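Local coordinates for Serine/threonine-protein kinase Tel1 (Chaetomium thermophilum, PDB 6SKY) that phosphorylates serine and threonine residues of proteins using ATP and probably acts as a DNA damage sensor that activates checkpoint signalling, at residues L1481-R1485 / A1543-R1547; K1817-S1821 / H1865-V1869; L2632-H2636 / A2827-E2831. The contacts are given in a common frame with arbitrary orientation. Numbering follows the deposited sequence.

Contact 1. Residues L1481-R1485 / A1543-R1547; sequences LADLR and AAHIR
R1485 lays its side chain across the backbone that leaves helix 1530-1543, overlapping A1544 to R1547. Its rotamer is t for chi1 and p for both chi2 and chi3, which curls the chain so that the guanidinium reaches carbonyl groups of the turn. R1485 NH2 donates a hydrogen bond to A1544 O at 3.0 Å, with the acceptor at the guanidinium edge, near its plane. R1485 NE lies 3.1 Å from I1546 O, but the angle is too poor for a hydrogen bond. The aliphatic part packs too, R1485 CG standing 4.1 Å from I1546 CG1. Residues 1481-1485 are regular helix, whereas A1543-I1546 form a type I beta turn that runs on into extended backbone at I1546 and R1547. CA atoms approach at L1481-A1544 (6.3 Å) and R1485-R1547 (7.1 Å). One helical turn before R1485, L1481 (chi1 m, chi2 t) points toward the turn and brings CD1 to 4.1 Å from A1543 CB. H1512 of helix 1502-1521 also hydrogen-bonds A1544 O, and M1587 touches both R1485 and I1546. This is helix-to-turn packing in an alpha solenoid: a buried apolar contact lies beside a charged donor that shares the A1544 carbonyl of the turn with H1512.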
ATOM      1  N   LEU A1481     -59.549  24.905 -29.950  1.00 65.35           N
ATOM      2  CA  LEU A1481     -58.780  26.045 -30.427  1.00 65.35           C
ATOM      3  C   LEU A1481     -57.605  25.597 -31.283  1.00 65.35           C
ATOM      4  O   LEU A1481     -57.296  26.230 -32.297  1.00 65.35           O
ATOM      5  CB  LEU A1481     -58.304  26.877 -29.242  1.00 65.35           C
ATOM      6  CG  LEU A1481     -59.424  27.558 -28.461  1.00 65.35           C
ATOM      7  CD1 LEU A1481     -58.894  28.137 -27.169  1.00 65.35           C
ATOM      8  CD2 LEU A1481     -60.079  28.636 -29.297  1.00 65.35           C
ATOM      9  N   ALA A1482     -56.949  24.498 -30.905  1.00 66.59           N
ATOM     10  CA  ALA A1482     -55.852  23.988 -31.716  1.00 66.59           C
ATOM     11  C   ALA A1482     -56.335  23.567 -33.099  1.00 66.59           C
ATOM     12  O   ALA A1482     -55.745  23.945 -34.120  1.00 66.59           O
ATOM     13  CB  ALA A1482     -55.181  22.818 -31.002  1.00 66.59           C
ATOM     14  N   ASP A1483     -57.416  22.785 -33.155  1.00 71.35           N
ATOM     15  CA  ASP A1483     -57.898  22.316 -34.450  1.00 71.35           C
ATOM     16  C   ASP A1483     -58.446  23.453 -35.300  1.00 71.35           C
ATOM     17  O   ASP A1483     -58.348  23.402 -36.529  1.00 71.35           O
ATOM     18  CB  ASP A1483     -58.956  21.233 -34.267  1.00 71.35           C
ATOM     19  CG  ASP A1483     -58.353  19.852 -34.108  1.00 71.35           C
ATOM     20  OD1 ASP A1483     -57.114  19.755 -34.027  1.00 71.35           O
ATOM     21  OD2 ASP A1483     -59.117  18.865 -34.072  1.00 71.35           O
ATOM     22  N   LEU A1484     -59.011  24.487 -34.679  1.00 69.18           N
ATOM     23  CA  LEU A1484     -59.445  25.647 -35.448  1.00 69.18           C
ATOM     24  C   LEU A1484     -58.251  26.404 -36.009  1.00 69.18           C
ATOM     25  O   LEU A1484     -58.211  26.719 -37.203  1.00 69.18           O
ATOM     26  CB  LEU A1484     -60.305  26.565 -34.586  1.00 69.18           C
ATOM     27  CG  LEU A1484     -61.729  26.067 -34.370  1.00 69.18           C
ATOM     28  CD1 LEU A1484     -62.500  27.025 -33.490  1.00 69.18           C
ATOM     29  CD2 LEU A1484     -62.420  25.871 -35.704  1.00 69.18           C
ATOM     30  N   ARG A1485     -57.261  26.702 -35.163  1.00 70.06           N
ATOM     31  CA  ARG A1485     -56.074  27.403 -35.631  1.00 70.06           C
ATOM     32  C   ARG A1485     -55.391  26.652 -36.761  1.00 70.06           C
ATOM     33  O   ARG A1485     -54.810  27.274 -37.655  1.00 70.06           O
ATOM     34  CB  ARG A1485     -55.103  27.625 -34.476  1.00 70.06           C
ATOM     35  CG  ARG A1485     -53.872  28.416 -34.858  1.00 70.06           C
ATOM     36  CD  ARG A1485     -54.249  29.792 -35.373  1.00 70.06           C
ATOM     37  NE  ARG A1485     -54.681  30.677 -34.299  1.00 70.06           N
ATOM     38  CZ  ARG A1485     -55.248  31.861 -34.495  1.00 70.06           C
ATOM     39  NH1 ARG A1485     -55.461  32.298 -35.726  1.00 70.06           N
ATOM     40  NH2 ARG A1485     -55.607  32.606 -33.460  1.00 70.06           N
ATOM     41  N   ALA A1543     -53.505  29.508 -26.048  1.00 66.95           N
ATOM     42  CA  ALA A1543     -54.014  28.719 -27.163  1.00 66.95           C
ATOM     43  C   ALA A1543     -54.798  29.574 -28.144  1.00 66.95           C
ATOM     44  O   ALA A1543     -54.809  29.284 -29.345  1.00 66.95           O
ATOM     45  CB  ALA A1543     -54.888  27.578 -26.646  1.00 66.95           C
ATOM     46  N   ALA A1544     -55.455  30.626 -27.662  1.00 69.73           N
ATOM     47  CA  ALA A1544     -56.241  31.472 -28.548  1.00 69.73           C
ATOM     48  C   ALA A1544     -55.404  32.224 -29.576  1.00 69.73           C
ATOM     49  O   ALA A1544     -55.975  32.761 -30.530  1.00 69.73           O
ATOM     50  CB  ALA A1544     -57.054  32.469 -27.724  1.00 69.73           C
ATOM     51  N   HIS A1545     -54.077  32.272 -29.425  1.00 72.25           N
ATOM     52  CA  HIS A1545     -53.245  33.114 -30.278  1.00 72.25           C
ATOM     53  C   HIS A1545     -52.020  32.407 -30.838  1.00 72.25           C
ATOM     54  O   HIS A1545     -51.118  33.080 -31.345  1.00 72.25           O
ATOM     55  CB  HIS A1545     -52.797  34.362 -29.514  1.00 72.25           C
ATOM     56  CG  HIS A1545     -53.922  35.260 -29.119  1.00 72.25           C
ATOM     57  ND1 HIS A1545     -54.459  35.267 -27.850  1.00 72.25           N
ATOM     58  CD2 HIS A1545     -54.623  36.174 -29.830  1.00 72.25           C
ATOM     59  CE1 HIS A1545     -55.439  36.150 -27.795  1.00 72.25           C
ATOM     60  NE2 HIS A1545     -55.558  36.715 -28.983  1.00 72.25           N
ATOM     61  N   ILE A1546     -51.958  31.081 -30.771  1.00 69.21           N
ATOM     62  CA  ILE A1546     -50.795  30.355 -31.264  1.00 69.21           C
ATOM     63  C   ILE A1546     -50.748  30.434 -32.781  1.00 69.21           C
ATOM     64  O   ILE A1546     -51.704  30.881 -33.423  1.00 69.21           O
ATOM     65  CB  ILE A1546     -50.802  28.888 -30.803  1.00 69.21           C
ATOM     66  CG1 ILE A1546     -52.137  28.236 -31.140  1.00 69.21           C
ATOM     67  CG2 ILE A1546     -50.506  28.789 -29.327  1.00 69.21           C
ATOM     68  CD1 ILE A1546     -52.239  26.817 -30.679  1.00 69.21           C
ATOM     69  N   ARG A1547     -49.629  30.025 -33.353  1.00 71.03           N
ATOM     70  CA  ARG A1547     -49.478  29.860 -34.785  1.00 71.03           C
ATOM     71  C   ARG A1547     -49.660  28.390 -35.147  1.00 71.03           C
ATOM     72  O   ARG A1547     -50.105  27.577 -34.336  1.00 71.03           O
ATOM     73  CB  ARG A1547     -48.120  30.392 -35.233  1.00 71.03           C
ATOM     74  CG  ARG A1547     -47.999  31.896 -35.190  1.00 71.03           C
ATOM     75  CD  ARG A1547     -46.559  32.328 -35.385  1.00 71.03           C
ATOM     76  NE  ARG A1547     -45.886  31.570 -36.438  1.00 71.03           N
ATOM     77  CZ  ARG A1547     -44.958  30.646 -36.215  1.00 71.03           C
ATOM     78  NH1 ARG A1547     -44.589  30.360 -34.975  1.00 71.03           N
ATOM     79  NH2 ARG A1547     -44.400  30.004 -37.230  1.00 71.03           N
TER

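Contact 2. Residues K1817-S1821 / H1865-V1869; sequences KRELS and HWLDV
Residues 1817-1821 form regular helix, with S1821 N bonded to K1817 O at 2.9 Å, while 1865-1869 is an irregular segment that becomes extended from L1867 onward. The backbones come closest at S1821 and D1868, whose CA atoms are 5.3 Å apart. K1817 has all four chi angles t, and this straight chain passes W1866 O (3.6 Å from K1817 CG) to place NZ 3.1 Å from H1865 O in a hydrogen bond. K1817 NZ also makes a long salt bridge with D1868 OD1, 3.7 Å away. S1821, chi1 p, turns OG back to K1817 O in a very short 2.4 Å hydrogen bond, and its CB packs 4.0 Å from D1868 CB. L1820 points toward the loop, its CB 4.0 Å from L1867 CD2. The contact thus joins helix 1815-1827 to the loop between helices 1836-1849 and 1871-1880. L1806 of helix 1793-1808 touches K1817, W1866 and L1867, while L1849 of helix 1836-1849 also packs on L1867, consistent with the alpha-solenoid build of this part of the chain.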
ATOM      1  N   LYS A1817     -56.752 -22.208 -14.302  1.00 48.32           N
ATOM      2  CA  LYS A1817     -55.519 -22.415 -13.557  1.00 48.32           C
ATOM      3  C   LYS A1817     -54.742 -23.589 -14.122  1.00 48.32           C
ATOM      4  O   LYS A1817     -53.538 -23.489 -14.365  1.00 48.32           O
ATOM      5  CB  LYS A1817     -55.815 -22.641 -12.080  1.00 48.32           C
ATOM      6  CG  LYS A1817     -54.581 -23.022 -11.302  1.00 48.32           C
ATOM      7  CD  LYS A1817     -54.896 -23.328  -9.866  1.00 48.32           C
ATOM      8  CE  LYS A1817     -53.643 -23.730  -9.125  1.00 48.32           C
ATOM      9  NZ  LYS A1817     -53.886 -23.857  -7.668  1.00 48.32           N
ATOM     10  N   ARG A1818     -55.424 -24.709 -14.352  1.00 53.39           N
ATOM     11  CA  ARG A1818     -54.770 -25.890 -14.900  1.00 53.39           C
ATOM     12  C   ARG A1818     -54.180 -25.608 -16.274  1.00 53.39           C
ATOM     13  O   ARG A1818     -53.020 -25.937 -16.542  1.00 53.39           O
ATOM     14  CB  ARG A1818     -55.768 -27.040 -14.964  1.00 53.39           C
ATOM     15  CG  ARG A1818     -55.220 -28.297 -15.588  1.00 53.39           C
ATOM     16  CD  ARG A1818     -56.315 -29.320 -15.806  1.00 53.39           C
ATOM     17  NE  ARG A1818     -57.397 -28.789 -16.626  1.00 53.39           N
ATOM     18  CZ  ARG A1818     -57.352 -28.701 -17.950  1.00 53.39           C
ATOM     19  NH1 ARG A1818     -56.273 -29.103 -18.605  1.00 53.39           N
ATOM     20  NH2 ARG A1818     -58.382 -28.203 -18.619  1.00 53.39           N
ATOM     21  N   GLU A1819     -54.957 -24.973 -17.151  1.00 54.65           N
ATOM     22  CA  GLU A1819     -54.485 -24.720 -18.508  1.00 54.65           C
ATOM     23  C   GLU A1819     -53.293 -23.772 -18.520  1.00 54.65           C
ATOM     24  O   GLU A1819     -52.280 -24.037 -19.179  1.00 54.65           O
ATOM     25  CB  GLU A1819     -55.620 -24.159 -19.355  1.00 54.65           C
ATOM     26  CG  GLU A1819     -56.776 -25.112 -19.544  1.00 54.65           C
ATOM     27  CD  GLU A1819     -57.940 -24.470 -20.272  1.00 54.65           C
ATOM     28  OE1 GLU A1819     -58.164 -23.256 -20.088  1.00 54.65           O
ATOM     29  OE2 GLU A1819     -58.630 -25.181 -21.033  1.00 54.65           O
ATOM     30  N   LEU A1820     -53.393 -22.658 -17.791  1.00 48.24           N
ATOM     31  CA  LEU A1820     -52.317 -21.678 -17.782  1.00 48.24           C
ATOM     32  C   LEU A1820     -51.068 -22.227 -17.114  1.00 48.24           C
ATOM     33  O   LEU A1820     -49.954 -21.978 -17.579  1.00 48.24           O
ATOM     34  CB  LEU A1820     -52.777 -20.406 -17.083  1.00 48.24           C
ATOM     35  CG  LEU A1820     -53.652 -19.461 -17.894  1.00 48.24           C
ATOM     36  CD1 LEU A1820     -54.294 -18.448 -16.990  1.00 48.24           C
ATOM     37  CD2 LEU A1820     -52.813 -18.773 -18.929  1.00 48.24           C
ATOM     38  N   SER A1821     -51.227 -22.983 -16.029  1.00 49.30           N
ATOM     39  CA  SER A1821     -50.066 -23.519 -15.339  1.00 49.30           C
ATOM     40  C   SER A1821     -49.413 -24.647 -16.120  1.00 49.30           C
ATOM     41  O   SER A1821     -48.217 -24.897 -15.950  1.00 49.30           O
ATOM     42  CB  SER A1821     -50.467 -23.993 -13.951  1.00 49.30           C
ATOM     43  OG  SER A1821     -51.576 -24.856 -14.027  1.00 49.30           O
ATOM     44  N   HIS A1865     -50.426 -19.725  -5.038  1.00 39.55           N
ATOM     45  CA  HIS A1865     -51.396 -20.706  -5.487  1.00 39.55           C
ATOM     46  C   HIS A1865     -52.350 -20.169  -6.538  1.00 39.55           C
ATOM     47  O   HIS A1865     -53.243 -20.903  -6.965  1.00 39.55           O
ATOM     48  CB  HIS A1865     -52.194 -21.238  -4.298  1.00 39.55           C
ATOM     49  CG  HIS A1865     -51.362 -21.973  -3.299  1.00 39.55           C
ATOM     50  ND1 HIS A1865     -51.857 -22.397  -2.087  1.00 39.55           N
ATOM     51  CD2 HIS A1865     -50.067 -22.359  -3.332  1.00 39.55           C
ATOM     52  CE1 HIS A1865     -50.901 -23.012  -1.415  1.00 39.55           C
ATOM     53  NE2 HIS A1865     -49.804 -23.001  -2.148  1.00 39.55           N
ATOM     54  N   TRP A1866     -52.207 -18.910  -6.952  1.00 30.84           N
ATOM     55  CA  TRP A1866     -52.981 -18.422  -8.085  1.00 30.84           C
ATOM     56  C   TRP A1866     -52.693 -19.262  -9.320  1.00 30.84           C
ATOM     57  O   TRP A1866     -53.602 -19.825  -9.932  1.00 30.84           O
ATOM     58  CB  TRP A1866     -52.668 -16.954  -8.346  1.00 30.84           C
ATOM     59  CG  TRP A1866     -53.334 -16.003  -7.425  1.00 30.84           C
ATOM     60  CD1 TRP A1866     -52.731 -15.155  -6.562  1.00 30.84           C
ATOM     61  CD2 TRP A1866     -54.733 -15.781  -7.292  1.00 30.84           C
ATOM     62  NE1 TRP A1866     -53.664 -14.418  -5.891  1.00 30.84           N
ATOM     63  CE2 TRP A1866     -54.906 -14.787  -6.324  1.00 30.84           C
ATOM     64  CE3 TRP A1866     -55.861 -16.329  -7.897  1.00 30.84           C
ATOM     65  CZ2 TRP A1866     -56.155 -14.335  -5.942  1.00 30.84           C
ATOM     66  CZ3 TRP A1866     -57.090 -15.881  -7.515  1.00 30.84           C
ATOM     67  CH2 TRP A1866     -57.233 -14.894  -6.549  1.00 30.84           C
ATOM     68  N   LEU A1867     -51.429 -19.362  -9.688  1.00 36.26           N
ATOM     69  CA  LEU A1867     -50.942 -20.274 -10.706  1.00 36.26           C
ATOM     70  C   LEU A1867     -49.955 -21.225 -10.044  1.00 36.26           C
ATOM     71  O   LEU A1867     -49.793 -21.229  -8.826  1.00 36.26           O
ATOM     72  CB  LEU A1867     -50.303 -19.508 -11.861  1.00 36.26           C
ATOM     73  CG  LEU A1867     -51.215 -18.549 -12.612  1.00 36.26           C
ATOM     74  CD1 LEU A1867     -50.439 -17.795 -13.651  1.00 36.26           C
ATOM     75  CD2 LEU A1867     -52.332 -19.311 -13.257  1.00 36.26           C
ATOM     76  N   ASP A1868     -49.293 -22.045 -10.849  1.00 41.79           N
ATOM     77  CA  ASP A1868     -48.238 -22.929 -10.359  1.00 41.79           C
ATOM     78  C   ASP A1868     -47.020 -22.668 -11.228  1.00 41.79           C
ATOM     79  O   ASP A1868     -46.836 -23.296 -12.271  1.00 41.79           O
ATOM     80  CB  ASP A1868     -48.663 -24.384 -10.386  1.00 41.79           C
ATOM     81  CG  ASP A1868     -49.367 -24.803  -9.111  1.00 41.79           C
ATOM     82  OD1 ASP A1868     -50.384 -24.173  -8.757  1.00 41.79           O
ATOM     83  OD2 ASP A1868     -48.905 -25.760  -8.460  1.00 41.79           O
ATOM     84  N   VAL A1869     -46.194 -21.735 -10.791  1.00 33.99           N
ATOM     85  CA  VAL A1869     -45.057 -21.270 -11.565  1.00 33.99           C
ATOM     86  C   VAL A1869     -43.796 -21.923 -11.032  1.00 33.99           C
ATOM     87  O   VAL A1869     -43.599 -22.026  -9.817  1.00 33.99           O
ATOM     88  CB  VAL A1869     -44.951 -19.737 -11.514  1.00 33.99           C
ATOM     89  CG1 VAL A1869     -43.942 -19.251 -12.508  1.00 33.99           C
ATOM     90  CG2 VAL A1869     -46.290 -19.122 -11.785  1.00 33.99           C
TER

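Contact 3. Residues L2632-H2636 / A2827-E2831; sequences LLKLH and ALREE
A2827, near the end of helix 2816-2828, directs CB at one face of the H2636 imidazole, 4.2 Å from the ring centroid and 19° off its normal, in a CH-pi contact. The same A2827 CB meets L2633 CD2 at 4.1 Å. L2828 points its CA-to-CB bond away, yet with chi1 m and chi2 t its CD2 returns to 4.0 Å from L2633 CD2. From L2828 the chain folds through a type I beta turn closing at E2831, whose N bonds L2828 O at 3.0 Å. E2830 carries OE1 to 3.9 Å from H2636 ND1. E2831, with chi1 and chi2 both m, accepts a very short hydrogen bond on OE2 from H2636 NE2 (2.4 Å) at the ring edge; L2632 CD2 lies 4.0 Å from E2831 OE1. The segments run antiparallel, with CA atoms 6.7 Å apart at H2636-A2827 and 7.4 Å at L2632-E2831. Away from the nucleotide, the His-carboxylate pair joins the end of the αC-like N-lobe helix to a C-lobe helix of the PI3/PI4-type kinase fold, each residue at the N-cap of the next helix. Helix 2832-2843 covers L2632 through I2835 and I2838, I2835 touches L2828 as well, and R2829 reaches helix 2916-2927.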
ATOM      1  N   LEU A2632     -19.415  12.383  11.246  1.00 23.05           N
ATOM      2  CA  LEU A2632     -18.059  12.124  10.769  1.00 23.05           C
ATOM      3  C   LEU A2632     -18.060  11.217   9.554  1.00 23.05           C
ATOM      4  O   LEU A2632     -17.203  11.349   8.679  1.00 23.05           O
ATOM      5  CB  LEU A2632     -17.210  11.480  11.857  1.00 23.05           C
ATOM      6  CG  LEU A2632     -16.827  12.302  13.069  1.00 23.05           C
ATOM      7  CD1 LEU A2632     -15.976  11.454  13.958  1.00 23.05           C
ATOM      8  CD2 LEU A2632     -16.095  13.524  12.630  1.00 23.05           C
ATOM      9  N   LEU A2633     -18.986  10.267   9.502  1.00 23.56           N
ATOM     10  CA  LEU A2633     -19.000   9.331   8.377  1.00 23.56           C
ATOM     11  C   LEU A2633     -19.207  10.000   7.020  1.00 23.56           C
ATOM     12  O   LEU A2633     -18.900   9.387   5.998  1.00 23.56           O
ATOM     13  CB  LEU A2633     -20.080   8.273   8.560  1.00 23.56           C
ATOM     14  CG  LEU A2633     -19.826   7.138   9.537  1.00 23.56           C
ATOM     15  CD1 LEU A2633     -20.903   6.103   9.360  1.00 23.56           C
ATOM     16  CD2 LEU A2633     -18.468   6.549   9.306  1.00 23.56           C
ATOM     17  N   LYS A2634     -19.723  11.224   6.972  1.00 25.66           N
ATOM     18  CA  LYS A2634     -20.041  11.874   5.703  1.00 25.66           C
ATOM     19  C   LYS A2634     -18.836  12.467   4.994  1.00 25.66           C
ATOM     20  O   LYS A2634     -19.002  13.041   3.917  1.00 25.66           O
ATOM     21  CB  LYS A2634     -21.052  12.997   5.907  1.00 25.66           C
ATOM     22  CG  LYS A2634     -22.408  12.559   6.351  1.00 25.66           C
ATOM     23  CD  LYS A2634     -23.369  13.711   6.245  1.00 25.66           C
ATOM     24  CE  LYS A2634     -24.732  13.346   6.784  1.00 25.66           C
ATOM     25  NZ  LYS A2634     -24.757  13.300   8.267  1.00 25.66           N
ATOM     26  N   LEU A2635     -17.643  12.371   5.561  1.00 26.88           N
ATOM     27  CA  LEU A2635     -16.470  13.029   5.011  1.00 26.88           C
ATOM     28  C   LEU A2635     -15.624  12.107   4.155  1.00 26.88           C
ATOM     29  O   LEU A2635     -14.537  12.503   3.731  1.00 26.88           O
ATOM     30  CB  LEU A2635     -15.617  13.603   6.138  1.00 26.88           C
ATOM     31  CG  LEU A2635     -16.334  14.503   7.133  1.00 26.88           C
ATOM     32  CD1 LEU A2635     -15.446  14.763   8.321  1.00 26.88           C
ATOM     33  CD2 LEU A2635     -16.727  15.797   6.469  1.00 26.88           C
ATOM     34  N   HIS A2636     -16.086  10.892   3.893  1.00 26.46           N
ATOM     35  CA  HIS A2636     -15.311   9.903   3.167  1.00 26.46           C
ATOM     36  C   HIS A2636     -16.083   9.428   1.953  1.00 26.46           C
ATOM     37  O   HIS A2636     -17.304   9.322   1.980  1.00 26.46           O
ATOM     38  CB  HIS A2636     -14.961   8.739   4.067  1.00 26.46           C
ATOM     39  CG  HIS A2636     -14.146   9.139   5.251  1.00 26.46           C
ATOM     40  ND1 HIS A2636     -12.781   8.973   5.304  1.00 26.46           N
ATOM     41  CD2 HIS A2636     -14.498   9.728   6.415  1.00 26.46           C
ATOM     42  CE1 HIS A2636     -12.329   9.429   6.456  1.00 26.46           C
ATOM     43  NE2 HIS A2636     -13.351   9.894   7.148  1.00 26.46           N
ATOM     44  N   ALA A2827     -13.613   3.833   7.490  1.00 23.31           N
ATOM     45  CA  ALA A2827     -13.780   5.267   7.684  1.00 23.31           C
ATOM     46  C   ALA A2827     -13.696   5.654   9.151  1.00 23.31           C
ATOM     47  O   ALA A2827     -13.294   6.772   9.468  1.00 23.31           O
ATOM     48  CB  ALA A2827     -15.108   5.730   7.102  1.00 23.31           C
ATOM     49  N   LEU A2828     -14.082   4.761  10.057  1.00 22.02           N
ATOM     50  CA  LEU A2828     -14.032   5.093  11.474  1.00 22.02           C
ATOM     51  C   LEU A2828     -12.607   5.123  11.987  1.00 22.02           C
ATOM     52  O   LEU A2828     -12.242   6.020  12.748  1.00 22.02           O
ATOM     53  CB  LEU A2828     -14.855   4.107  12.294  1.00 22.02           C
ATOM     54  CG  LEU A2828     -16.355   4.335  12.378  1.00 22.02           C
ATOM     55  CD1 LEU A2828     -16.978   3.347  13.321  1.00 22.02           C
ATOM     56  CD2 LEU A2828     -16.641   5.742  12.815  1.00 22.02           C
ATOM     57  N   ARG A2829     -11.788   4.149  11.613  1.00 25.62           N
ATOM     58  CA  ARG A2829     -10.423   4.181  12.117  1.00 25.62           C
ATOM     59  C   ARG A2829      -9.543   5.173  11.374  1.00 25.62           C
ATOM     60  O   ARG A2829      -8.380   5.327  11.739  1.00 25.62           O
ATOM     61  CB  ARG A2829      -9.794   2.787  12.088  1.00 25.62           C
ATOM     62  CG  ARG A2829      -9.899   2.086  10.795  1.00 25.62           C
ATOM     63  CD  ARG A2829      -8.850   1.021  10.647  1.00 25.62           C
ATOM     64  NE  ARG A2829      -9.085  -0.148  11.475  1.00 25.62           N
ATOM     65  CZ  ARG A2829      -8.426  -1.288  11.322  1.00 25.62           C
ATOM     66  NH1 ARG A2829      -8.681  -2.318  12.108  1.00 25.62           N
ATOM     67  NH2 ARG A2829      -7.515  -1.392  10.375  1.00 25.62           N
ATOM     68  N   GLU A2830     -10.063   5.857  10.364  1.00 30.32           N
ATOM     69  CA  GLU A2830      -9.400   7.006   9.770  1.00 30.32           C
ATOM     70  C   GLU A2830      -9.877   8.321  10.359  1.00 30.32           C
ATOM     71  O   GLU A2830      -9.462   9.379   9.892  1.00 30.32           O
ATOM     72  CB  GLU A2830      -9.608   7.015   8.259  1.00 30.32           C
ATOM     73  CG  GLU A2830      -8.598   6.176   7.519  1.00 30.32           C
ATOM     74  CD  GLU A2830      -9.138   5.597   6.231  1.00 30.32           C
ATOM     75  OE1 GLU A2830     -10.151   6.116   5.718  1.00 30.32           O
ATOM     76  OE2 GLU A2830      -8.551   4.612   5.733  1.00 30.32           O
ATOM     77  N   GLU A2831     -10.746   8.273  11.363  1.00 28.76           N
ATOM     78  CA  GLU A2831     -11.246   9.438  12.076  1.00 28.76           C
ATOM     79  C   GLU A2831     -11.063   9.263  13.571  1.00 28.76           C
ATOM     80  O   GLU A2831     -11.844   9.790  14.354  1.00 28.76           O
ATOM     81  CB  GLU A2831     -12.720   9.684  11.774  1.00 28.76           C
ATOM     82  CG  GLU A2831     -13.044   9.893  10.332  1.00 28.76           C
ATOM     83  CD  GLU A2831     -12.818  11.313   9.890  1.00 28.76           C
ATOM     84  OE1 GLU A2831     -12.833  12.211  10.750  1.00 28.76           O
ATOM     85  OE2 GLU A2831     -12.623  11.535   8.678  1.00 28.76           O
TER

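Overall arrangement
The three contacts follow in series along the chain, none nested in or crossing another. Contact 1 closes a loop of 57 residues, 35 helical and 1489-1500 unmodelled, tying helix 1470-1487 to the exit of helix 1530-1543. Contact 2 closes a shorter loop of 43 residues, bringing the approach to helix 1871-1880 back onto helix 1815-1827. Contact 3 spans 190 residues, including strands and helices of the kinase domain, and joins the junction after helix 2616-2632 to that after helix 2816-2828. Centres of contacts 1 and 3, on opposite sides of the chain's centre, are about 60 Å apart. Contacts 1 and 2 tie solenoid helices to loops 40 to 60 residues on; contact 3 joins the kinase lobes.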